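Local coordinates for protein hydrolase, haloacid dehalogenase-like family (Chlorobaculum tepidum, PDB 2HCF) that binds magnesium and probably works as a hydrolase of the haloacid dehalogenase family, at residues A[16-21]-A[125-130]; A[195-198]-A[202-205]; A[24-29]-A[51-56]; A[110-115]-A[162-167]. One frame throughout, in Å; residues are numbered along the deposited sequence.

In the fold
Contacts 1, 2 and 4 lie in a Rossmann-like core, and contact 3 in what is probably its helical cap. Contact 1 comes closest to the magnesium ligands D10, D12 and D178: its K127 side chain meets D12 and lies about 9 Å from a bound magnesium. It touches contact 2 where K17 NZ lies 2.9 Å from T198 O, and contact 4 where L128 CD1 packs on L115 CD1 at 3.7 Å. Contact 3, its centre 16 Å from that of contact 1, pairs two helices of the probable cap, with the I53 side chain about 10 Å from a bound magnesium. Contact 4 lies away from the site; its centre is 32 Å from that of contact 3.

Contact 1. Residues A[16-21]-A[125-130]; sequences LKVESM and RHKLKL
K127 reaches out of helix 121-129 and runs past V18 and L16 of strand 16-18, which pairs antiparallel with strand 92-94. Its CG turns beside the backbone N (chi1 -71°), and from there the chain is fully extended. CB comes first, 4.2 Å from L16 CD1. CG then lies 4.1 Å from V18 CG2, the same methyl sits 3.7 Å from both CD and CE, and the two side chains cross at about a right angle. NZ is still 4.1 Å from V18 CG2, and it forms a salt bridge with D12 OD2 and hydrogen bonds with N119 OD1 and N22 OD1. The other L16 methyl, CD2, presses on the helix backbone, 3.4 Å from K127 O, and meets L128 CD2 at 4.1 Å. That carbonyl oxygen is buried and has no polar partner in the model. Replacing K127 by alanine is likely to leave D12 without its salt-bridge partner and to open a gap beside V18 CG2. The chemistry is thus divided along one side chain: the methylenes slide past aliphatic groups, and a single nitrogen, gripped by three oxygens, ties the helix to D12, a ligand of the magnesium ion.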
loop_
_atom_site.group_PDB
_atom_site.type_symbol
_atom_site.label_atom_id
_atom_site.label_comp_id
_atom_site.label_asym_id
_atom_site.label_seq_id
_atom_site.Cartn_x
_atom_site.Cartn_y
_atom_site.Cartn_z
ATOM N N LEU A 16 0.166 8.309 3.996
ATOM C CA LEU A 16 -0.184 8.593 5.376
ATOM C C LEU A 16 0.526 7.626 6.296
ATOM O O LEU A 16 1.176 6.663 5.825
ATOM C CB LEU A 16 -1.702 8.511 5.569
ATOM C CG LEU A 16 -2.418 7.181 5.188
ATOM C CD1 LEU A 16 -2.295 6.100 6.269
ATOM C CD2 LEU A 16 -3.920 7.482 4.949
ATOM N N LYS A 17 0.420 7.929 7.594
ATOM C CA LYS A 17 0.837 7.048 8.681
ATOM C C LYS A 17 -0.267 6.913 9.685
ATOM O O LYS A 17 -1.119 7.802 9.813
ATOM C CB LYS A 17 2.069 7.578 9.395
ATOM C CG LYS A 17 3.302 7.494 8.510
ATOM C CD LYS A 17 4.532 7.994 9.198
ATOM C CE LYS A 17 5.710 7.916 8.215
ATOM N NZ LYS A 17 6.985 8.434 8.778
ATOM N N VAL A 18 -0.243 5.770 10.377
ATOM C CA VAL A 18 -1.226 5.453 11.396
ATOM C C VAL A 18 -0.549 5.315 12.731
ATOM O O VAL A 18 0.583 4.862 12.813
ATOM C CB VAL A 18 -1.966 4.136 11.107
ATOM C CG1 VAL A 18 -3.217 4.016 12.041
ATOM C CG2 VAL A 18 -2.415 4.097 9.650
ATOM N N GLU A 19 -1.300 5.655 13.769
ATOM C CA GLU A 19 -0.851 5.569 15.144
ATOM C C GLU A 19 -0.627 4.088 15.540
ATOM O O GLU A 19 -1.106 3.199 14.864
ATOM C CB GLU A 19 -1.904 6.310 15.985
ATOM C CG GLU A 19 -1.668 6.412 17.399
ATOM C CD GLU A 19 -0.428 7.150 17.764
ATOM O OE1 GLU A 19 -0.409 8.398 17.676
ATOM O OE2 GLU A 19 0.500 6.464 18.205
ATOM N N SER A 20 0.174 3.847 16.590
ATOM C CA SER A 20 0.566 2.476 17.056
ATOM C C SER A 20 -0.593 1.531 17.443
ATOM O O SER A 20 -0.402 0.316 17.563
ATOM C CB SER A 20 1.506 2.585 18.268
ATOM O OG SER A 20 0.828 3.195 19.366
HETATM N N MSE A 21 -1.770 2.094 17.671
HETATM C CA MSE A 21 -2.998 1.307 17.795
HETATM C C MSE A 21 -3.211 0.280 16.661
HETATM O O MSE A 21 -3.805 -0.769 16.882
HETATM C CB MSE A 21 -4.209 2.248 17.896
HETATM C CG MSE A 21 -4.443 3.140 16.683
HETATM SE SE MSE A 21 -5.490 2.316 15.247
HETATM C CE MSE A 21 -7.111 2.057 16.133
ATOM N N ARG A 125 -8.630 1.220 2.793
ATOM C CA ARG A 125 -9.518 2.321 2.372
ATOM C C ARG A 125 -10.116 3.067 3.554
ATOM O O ARG A 125 -10.417 4.275 3.447
ATOM C CB ARG A 125 -10.628 1.862 1.399
ATOM C CG ARG A 125 -10.149 1.397 0.016
ATOM C CD ARG A 125 -11.348 1.233 -0.953
ATOM N NE ARG A 125 -10.911 0.960 -2.328
ATOM C CZ ARG A 125 -10.597 1.914 -3.207
ATOM N NH1 ARG A 125 -10.699 3.190 -2.882
ATOM N NH2 ARG A 125 -10.233 1.598 -4.436
ATOM N N HIS A 126 -10.283 2.399 4.693
ATOM C CA HIS A 126 -10.724 3.114 5.903
ATOM C C HIS A 126 -9.635 4.110 6.356
ATOM O O HIS A 126 -9.918 5.242 6.724
ATOM C CB HIS A 126 -11.041 2.165 7.052
ATOM C CG HIS A 126 -11.707 2.849 8.207
ATOM N ND1 HIS A 126 -12.943 3.455 8.098
ATOM C CD2 HIS A 126 -11.292 3.060 9.473
ATOM C CE1 HIS A 126 -13.262 3.983 9.262
ATOM N NE2 HIS A 126 -12.279 3.760 10.114
ATOM N N LYS A 127 -8.379 3.697 6.294
ATOM C CA LYS A 127 -7.310 4.648 6.571
ATOM C C LYS A 127 -7.381 5.917 5.650
ATOM O O LYS A 127 -7.065 7.027 6.073
ATOM C CB LYS A 127 -5.950 3.952 6.353
ATOM C CG LYS A 127 -5.565 2.913 7.392
ATOM C CD LYS A 127 -4.220 2.195 7.032
ATOM C CE LYS A 127 -3.876 1.112 8.015
ATOM N NZ LYS A 127 -2.524 0.472 7.647
ATOM N N LEU A 128 -7.693 5.721 4.368
ATOM C CA LEU A 128 -7.717 6.801 3.377
ATOM C C LEU A 128 -8.966 7.665 3.582
ATOM O O LEU A 128 -8.940 8.885 3.400
ATOM C CB LEU A 128 -7.721 6.223 1.947
ATOM C CG LEU A 128 -6.517 5.391 1.465
ATOM C CD1 LEU A 128 -6.941 4.820 0.146
ATOM C CD2 LEU A 128 -5.307 6.219 1.317
ATOM N N LYS A 129 -10.049 7.031 4.009
ATOM C CA LYS A 129 -11.332 7.738 4.250
ATOM C C LYS A 129 -11.320 8.715 5.434
ATOM O O LYS A 129 -12.042 9.780 5.447
ATOM C CB LYS A 129 -12.436 6.705 4.517
ATOM C CG LYS A 129 -13.106 6.104 3.281
ATOM C CD LYS A 129 -14.357 5.295 3.649
ATOM C CE LYS A 129 -14.774 4.305 2.519
ATOM N NZ LYS A 129 -16.008 4.736 1.766
ATOM N N LEU A 130 -10.597 8.346 6.481
ATOM C CA LEU A 130 -10.512 9.213 7.675
ATOM C C LEU A 130 -10.041 10.616 7.303
ATOM O O LEU A 130 -10.758 11.558 7.523
ATOM C CB LEU A 130 -9.692 8.558 8.791
ATOM C CG LEU A 130 -10.413 7.381 9.435
ATOM C CD1 LEU A 130 -9.525 6.589 10.334
ATOM C CD2 LEU A 130 -11.634 7.867 10.218
#

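Contact 2. Residues A[195-198]-A[202-205]; sequences AVAT and TMEE
A197 and M203 touch within a beta-alpha-beta unit made of strand 192-196, helix 203-207 and strand 213-215, at the edge of the parallel sheet. The A197 methyl does the touching: CB lies 3.6 Å from CG of M203, a selenomethionine, and 3.7 Å from its backbone N. It also rests against the backbone of T202, 4.0 Å from T202 C. The lone methyl therefore abuts the very start of the helix, and the CA atoms of A197 and T202 are 5.4 Å apart. What sets A197 in place is an inverse gamma turn centred on it, closed by a weak bond from T198 N to V196 O. This turn follows the end of the strand. Across the contact, M203 CG stands beside its own backbone N (chi1 -63°), which keeps it near A197; the chain bends at chi3, and the side chain also touches L214 and K216. Farther out, T198 OG1 is hydrogen-bonded to G13 O, and the A197 side chain is about 7 Å from that of D178, a magnesium ligand. The helix start is fixed by a capping box: E205 N donates to T202 OG1 at an N-H...O angle of 157°, while T202 N returns a 2.8 Å bond to the anti lone pair of E205 OE1.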
loop_
_atom_site.group_PDB
_atom_site.type_symbol
_atom_site.label_atom_id
_atom_site.label_comp_id
_atom_site.label_asym_id
_atom_site.label_seq_id
_atom_site.Cartn_x
_atom_site.Cartn_y
_atom_site.Cartn_z
ATOM N N ALA A 195 10.394 6.159 -5.497
ATOM C CA ALA A 195 10.481 5.874 -4.070
ATOM C C ALA A 195 10.483 7.202 -3.349
ATOM O O ALA A 195 11.061 8.185 -3.858
ATOM C CB ALA A 195 11.725 5.125 -3.768
ATOM N N VAL A 196 9.844 7.232 -2.177
ATOM C CA VAL A 196 9.796 8.415 -1.333
ATOM C C VAL A 196 10.232 8.019 0.078
ATOM O O VAL A 196 9.759 7.022 0.629
ATOM C CB VAL A 196 8.379 9.066 -1.404
ATOM C CG1 VAL A 196 7.325 8.111 -0.959
ATOM C CG2 VAL A 196 8.351 10.368 -0.630
ATOM N N ALA A 197 11.187 8.765 0.646
ATOM C CA ALA A 197 11.853 8.361 1.896
ATOM C C ALA A 197 11.124 8.926 3.106
ATOM O O ALA A 197 11.741 9.458 4.042
ATOM C CB ALA A 197 13.326 8.784 1.872
ATOM N N THR A 198 9.799 8.785 3.086
ATOM C CA THR A 198 8.928 9.254 4.169
ATOM C C THR A 198 8.470 8.110 5.094
ATOM O O THR A 198 7.622 8.297 5.957
ATOM C CB THR A 198 7.696 9.997 3.618
ATOM O OG1 THR A 198 7.118 9.269 2.537
ATOM C CG2 THR A 198 8.087 11.354 3.126
ATOM N N THR A 202 15.806 5.502 4.802
ATOM C CA THR A 202 16.402 6.746 4.311
ATOM C C THR A 202 16.642 6.671 2.786
ATOM O O THR A 202 16.610 5.588 2.195
ATOM C CB THR A 202 17.739 6.990 4.997
ATOM O OG1 THR A 202 18.645 5.928 4.651
ATOM C CG2 THR A 202 17.562 7.033 6.511
HETATM N N MSE A 203 16.933 7.823 2.170
HETATM C CA MSE A 203 17.322 7.867 0.759
HETATM C C MSE A 203 18.530 6.986 0.529
HETATM O O MSE A 203 18.587 6.255 -0.456
HETATM C CB MSE A 203 17.584 9.313 0.320
HETATM C CG MSE A 203 16.340 10.155 0.422
HETATM SE SE MSE A 203 16.570 11.896 -0.406
HETATM C CE MSE A 203 17.832 12.567 0.851
ATOM N N GLU A 204 19.500 7.045 1.436
ATOM C CA GLU A 204 20.695 6.204 1.290
ATOM C C GLU A 204 20.328 4.739 1.270
ATOM O O GLU A 204 20.866 3.990 0.490
ATOM C CB GLU A 204 21.707 6.447 2.406
ATOM C CG GLU A 204 22.604 7.628 2.119
ATOM C CD GLU A 204 23.824 7.705 3.038
ATOM O OE1 GLU A 204 24.075 6.718 3.798
ATOM O OE2 GLU A 204 24.492 8.773 2.981
ATOM N N GLU A 205 19.405 4.344 2.137
ATOM C CA GLU A 205 18.963 2.957 2.170
ATOM C C GLU A 205 18.214 2.576 0.878
ATOM O O GLU A 205 18.516 1.569 0.244
ATOM C CB GLU A 205 18.059 2.724 3.396
ATOM C CG GLU A 205 18.861 2.591 4.666
ATOM C CD GLU A 205 18.007 2.530 5.918
ATOM O OE1 GLU A 205 17.027 3.307 6.082
ATOM O OE2 GLU A 205 18.347 1.699 6.774
#

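Contact 3. Residues A[24-29]-A[51-56]; sequences RVLADA and GAIIYE
No polar bond spans L26 and the pair I53 and I54; the shortest one close by, E56 N to A52 O at 2.9 Å, is a helical backbone bond that spans the turn carrying both isoleucines. D28 N to R24 O, 3.0 Å, likewise spans the turn that contains L26. The contacts between the two segments are all aliphatic. L26 uses both its methyls, its CG lying anti to the backbone N (chi1 -175°), which carries the fork across to the second helix. One branch, CD2, meets the branch methyl I53 CG2 at 4.0 Å, where the two side chains slant across each other. The other, CD1, lies 4.2 Å from CG1 of I54, on the main arm of that side chain rather than on its branch; of the I54 atoms, this CG1 comes nearest. The CA atoms of L26 and I54 are 8.7 Å apart. Helices 21-34 and 50-59 are consistent with the helical cap inserted into many haloacid dehalogenase folds. I53 also touches F45 in a loop, and helix 65-86 touches both helices, with A29 on T78 and Y55 on I68.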
loop_
_atom_site.group_PDB
_atom_site.type_symbol
_atom_site.label_atom_id
_atom_site.label_comp_id
_atom_site.label_asym_id
_atom_site.label_seq_id
_atom_site.Cartn_x
_atom_site.Cartn_y
_atom_site.Cartn_z
ATOM N N ARG A 24 -1.858 -2.928 17.653
ATOM C CA ARG A 24 -2.633 -3.481 18.741
ATOM C C ARG A 24 -4.002 -4.007 18.318
ATOM O O ARG A 24 -4.486 -4.955 18.900
ATOM C CB ARG A 24 -2.751 -2.457 19.850
ATOM C CG ARG A 24 -1.350 -2.085 20.414
ATOM C CD ARG A 24 -1.435 -1.317 21.761
ATOM N NE ARG A 24 -2.342 -0.162 21.661
ATOM C CZ ARG A 24 -1.989 1.047 21.226
ATOM N NH1 ARG A 24 -0.734 1.307 20.862
ATOM N NH2 ARG A 24 -2.903 2.008 21.156
ATOM N N VAL A 25 -4.616 -3.379 17.316
ATOM C CA VAL A 25 -5.817 -3.909 16.672
ATOM C C VAL A 25 -5.554 -5.287 16.082
ATOM O O VAL A 25 -6.341 -6.209 16.258
ATOM C CB VAL A 25 -6.315 -2.947 15.550
ATOM C CG1 VAL A 25 -7.362 -3.626 14.649
ATOM C CG2 VAL A 25 -6.867 -1.680 16.138
ATOM N N LEU A 26 -4.445 -5.444 15.371
ATOM C CA LEU A 26 -4.124 -6.755 14.847
ATOM C C LEU A 26 -3.903 -7.772 15.966
ATOM O O LEU A 26 -4.436 -8.881 15.903
ATOM C CB LEU A 26 -2.909 -6.728 13.915
ATOM C CG LEU A 26 -2.606 -8.087 13.242
ATOM C CD1 LEU A 26 -3.729 -8.606 12.360
ATOM C CD2 LEU A 26 -1.338 -7.987 12.425
ATOM N N ALA A 27 -3.114 -7.413 16.974
ATOM C CA ALA A 27 -2.805 -8.354 18.049
ATOM C C ALA A 27 -4.084 -8.821 18.744
ATOM O O ALA A 27 -4.263 -10.013 18.986
ATOM C CB ALA A 27 -1.844 -7.717 19.052
ATOM N N ASP A 28 -4.969 -7.878 19.033
ATOM C CA ASP A 28 -6.267 -8.174 19.606
ATOM C C ASP A 28 -7.154 -9.089 18.751
ATOM O O ASP A 28 -7.917 -9.894 19.295
ATOM C CB ASP A 28 -7.023 -6.868 19.924
ATOM C CG ASP A 28 -6.532 -6.205 21.201
ATOM O OD1 ASP A 28 -5.739 -6.844 21.934
ATOM O OD2 ASP A 28 -6.933 -5.054 21.489
ATOM N N ALA A 29 -7.078 -8.950 17.426
ATOM C CA ALA A 29 -7.881 -9.766 16.533
ATOM C C ALA A 29 -7.353 -11.191 16.509
ATOM O O ALA A 29 -8.131 -12.160 16.552
ATOM C CB ALA A 29 -7.896 -9.170 15.140
ATOM N N GLY A 51 -1.607 -10.275 4.884
ATOM C CA GLY A 51 -1.767 -11.713 5.015
ATOM C C GLY A 51 -0.470 -12.377 5.385
ATOM O O GLY A 51 -0.444 -13.297 6.189
ATOM N N ALA A 52 0.619 -11.871 4.827
ATOM C CA ALA A 52 1.936 -12.419 5.095
ATOM C C ALA A 52 2.357 -12.093 6.549
ATOM O O ALA A 52 3.030 -12.891 7.211
ATOM C CB ALA A 52 2.923 -11.856 4.109
ATOM N N ILE A 53 1.925 -10.946 7.050
ATOM C CA ILE A 53 2.199 -10.569 8.431
ATOM C C ILE A 53 1.501 -11.549 9.383
ATOM O O ILE A 53 2.094 -11.959 10.363
ATOM C CB ILE A 53 1.727 -9.124 8.729
ATOM C CG1 ILE A 53 2.569 -8.118 7.921
ATOM C CG2 ILE A 53 1.858 -8.837 10.227
ATOM C CD1 ILE A 53 1.976 -6.682 7.943
ATOM N N ILE A 54 0.258 -11.928 9.068
ATOM C CA ILE A 54 -0.505 -12.876 9.887
ATOM C C ILE A 54 0.206 -14.198 9.929
ATOM O O ILE A 54 0.384 -14.746 11.005
ATOM C CB ILE A 54 -1.960 -13.019 9.402
ATOM C CG1 ILE A 54 -2.688 -11.691 9.646
ATOM C CG2 ILE A 54 -2.671 -14.201 10.080
ATOM C CD1 ILE A 54 -4.109 -11.591 9.048
ATOM N N TYR A 55 0.641 -14.697 8.772
ATOM C CA TYR A 55 1.374 -15.974 8.735
ATOM C C TYR A 55 2.690 -15.903 9.499
ATOM O O TYR A 55 3.035 -16.852 10.206
ATOM C CB TYR A 55 1.594 -16.488 7.285
ATOM C CG TYR A 55 0.381 -17.214 6.697
ATOM C CD1 TYR A 55 0.181 -18.578 6.901
ATOM C CD2 TYR A 55 -0.569 -16.531 5.947
ATOM C CE1 TYR A 55 -0.936 -19.228 6.380
ATOM C CE2 TYR A 55 -1.674 -17.170 5.412
ATOM C CZ TYR A 55 -1.862 -18.517 5.646
ATOM O OH TYR A 55 -2.981 -19.123 5.110
ATOM N N GLU A 56 3.411 -14.799 9.373
ATOM C CA GLU A 56 4.712 -14.663 10.005
ATOM C C GLU A 56 4.598 -14.656 11.521
ATOM O O GLU A 56 5.178 -15.491 12.170
ATOM C CB GLU A 56 5.487 -13.438 9.501
ATOM C CG GLU A 56 6.900 -13.364 10.125
ATOM C CD GLU A 56 7.860 -12.408 9.412
ATOM O OE1 GLU A 56 7.497 -11.813 8.365
ATOM O OE2 GLU A 56 8.999 -12.264 9.911
#

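Contact 4. Residues A[110-115]-A[162-167]; sequences DVLLGL and RMTGAN
With chi1 of 174°, L112 holds CG anti to its backbone N, which brings CD2 within reach of T164; with chi1 of 64°, T164 sets CG2 anti to the carbonyl carbon, where it meets L112, and OG1 between the backbone N and that carbon. The result is a slanting methyl-to-methyl touch, L112 CD2 to T164 CG2 at 3.9 Å. It packs the C-terminal end of helix 152-164 on strand 111-116, in the parallel sheet of the Rossmann-like core, away from the magnesium site. The second branch, L112 CD1, comes 4.4 Å from CE of M163, a selenomethionine whose terminal methyl ends beside it. F139, from a loop, touches both L112 and M163. The hydroxyl has other work: T164 OG1 accepts from A166 N at 3.0 Å, an N-H...O angle of 155°, in an ST turn, and is also hydrogen-bonded to A160 O. Between T164 and A166, G165 takes a positive phi, and the chain leaves the helix there. A valine in place of T164 would probably leave A166 N without its acceptor and so free the turn at the helix end to shift. One threonine thus serves two chemistries at once, with its methyl packing the helix end on L112 while its hydroxyl shapes the exit. No hydrogen bond joins the two segments, and their hold on each other is purely apolar.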
loop_
_atom_site.group_PDB
_atom_site.type_symbol
_atom_site.label_atom_id
_atom_site.label_comp_id
_atom_site.label_asym_id
_atom_site.label_seq_id
_atom_site.Cartn_x
_atom_site.Cartn_y
_atom_site.Cartn_z
ATOM N N ASP A 110 -5.716 12.233 -18.711
ATOM C CA ASP A 110 -4.720 11.244 -19.155
ATOM C C ASP A 110 -4.125 10.385 -18.022
ATOM O O ASP A 110 -3.262 9.542 -18.283
ATOM C CB ASP A 110 -3.578 11.948 -19.888
ATOM C CG ASP A 110 -2.912 13.010 -19.040
ATOM O OD1 ASP A 110 -3.624 13.790 -18.384
ATOM O OD2 ASP A 110 -1.673 13.083 -19.043
ATOM N N VAL A 111 -4.571 10.597 -16.784
ATOM C CA VAL A 111 -4.051 9.865 -15.634
ATOM C C VAL A 111 -5.127 8.951 -15.050
ATOM O O VAL A 111 -6.255 9.381 -14.821
ATOM C CB VAL A 111 -3.572 10.824 -14.525
ATOM C CG1 VAL A 111 -3.118 10.046 -13.245
ATOM C CG2 VAL A 111 -2.451 11.683 -15.020
ATOM N N LEU A 112 -4.770 7.689 -14.808
ATOM C CA LEU A 112 -5.628 6.816 -13.999
ATOM C C LEU A 112 -4.950 6.551 -12.659
ATOM O O LEU A 112 -3.842 6.040 -12.619
ATOM C CB LEU A 112 -5.895 5.491 -14.696
ATOM C CG LEU A 112 -6.656 4.476 -13.841
ATOM C CD1 LEU A 112 -8.037 4.980 -13.444
ATOM C CD2 LEU A 112 -6.742 3.174 -14.576
ATOM N N LEU A 113 -5.606 6.879 -11.559
ATOM C CA LEU A 113 -5.002 6.615 -10.235
ATOM C C LEU A 113 -5.510 5.294 -9.675
ATOM O O LEU A 113 -6.698 4.991 -9.793
ATOM C CB LEU A 113 -5.320 7.710 -9.237
ATOM C CG LEU A 113 -4.543 9.026 -9.292
ATOM C CD1 LEU A 113 -5.283 9.999 -8.405
ATOM C CD2 LEU A 113 -3.139 8.855 -8.810
ATOM N N GLY A 114 -4.602 4.510 -9.092
ATOM C CA GLY A 114 -4.978 3.315 -8.348
ATOM C C GLY A 114 -4.087 3.061 -7.123
ATOM O O GLY A 114 -3.035 3.694 -6.945
ATOM N N LEU A 115 -4.515 2.121 -6.281
ATOM C CA LEU A 115 -3.789 1.758 -5.096
ATOM C C LEU A 115 -3.096 0.460 -5.368
ATOM O O LEU A 115 -3.667 -0.391 -6.035
ATOM C CB LEU A 115 -4.747 1.546 -3.955
ATOM C CG LEU A 115 -5.450 2.844 -3.528
ATOM C CD1 LEU A 115 -6.595 2.504 -2.669
ATOM C CD2 LEU A 115 -4.474 3.759 -2.757
ATOM N N ARG A 162 -8.859 -3.360 -18.165
ATOM C CA ARG A 162 -10.266 -3.703 -18.289
ATOM C C ARG A 162 -11.153 -2.476 -18.036
ATOM O O ARG A 162 -12.260 -2.375 -18.555
ATOM C CB ARG A 162 -10.629 -4.835 -17.331
ATOM C CG ARG A 162 -10.120 -6.181 -17.774
ATOM C CD ARG A 162 -10.299 -7.168 -16.679
ATOM N NE ARG A 162 -9.858 -8.491 -17.076
ATOM C CZ ARG A 162 -9.705 -9.517 -16.241
ATOM N NH1 ARG A 162 -9.939 -9.403 -14.939
ATOM N NH2 ARG A 162 -9.323 -10.672 -16.721
HETATM N N MSE A 163 -10.644 -1.530 -17.260
HETATM C CA MSE A 163 -11.390 -0.312 -16.964
HETATM C C MSE A 163 -11.340 0.712 -18.066
HETATM O O MSE A 163 -12.342 1.330 -18.354
HETATM C CB MSE A 163 -10.852 0.345 -15.698
HETATM C CG MSE A 163 -11.111 -0.448 -14.497
HETATM SE SE MSE A 163 -10.293 0.394 -12.960
HETATM C CE MSE A 163 -11.258 1.971 -13.002
ATOM N N THR A 164 -10.162 0.920 -18.648
ATOM C CA THR A 164 -9.960 2.004 -19.599
ATOM C C THR A 164 -9.806 1.527 -21.051
ATOM O O THR A 164 -9.974 2.311 -21.977
ATOM C CB THR A 164 -8.703 2.829 -19.257
ATOM O OG1 THR A 164 -7.544 2.001 -19.367
ATOM C CG2 THR A 164 -8.766 3.432 -17.864
ATOM N N GLY A 165 -9.473 0.254 -21.250
ATOM C CA GLY A 165 -9.078 -0.237 -22.566
ATOM C C GLY A 165 -7.679 0.193 -22.965
ATOM O O GLY A 165 -7.232 -0.062 -24.080
ATOM N N ALA A 166 -6.973 0.857 -22.053
ATOM C CA ALA A 166 -5.606 1.294 -22.314
ATOM C C ALA A 166 -4.651 0.130 -22.142
ATOM O O ALA A 166 -4.693 -0.558 -21.139
ATOM C CB ALA A 166 -5.228 2.440 -21.346
ATOM N N ASN A 167 -3.759 -0.066 -23.098
ATOM C CA ASN A 167 -2.719 -1.076 -22.968
ATOM C C ASN A 167 -1.450 -0.370 -22.524
ATOM O O ASN A 167 -0.603 -0.039 -23.356
ATOM C CB ASN A 167 -2.514 -1.797 -24.311
ATOM C CG ASN A 167 -1.544 -2.978 -24.212
ATOM O OD1 ASN A 167 -1.839 -4.000 -23.577
ATOM N ND2 ASN A 167 -0.379 -2.836 -24.855
#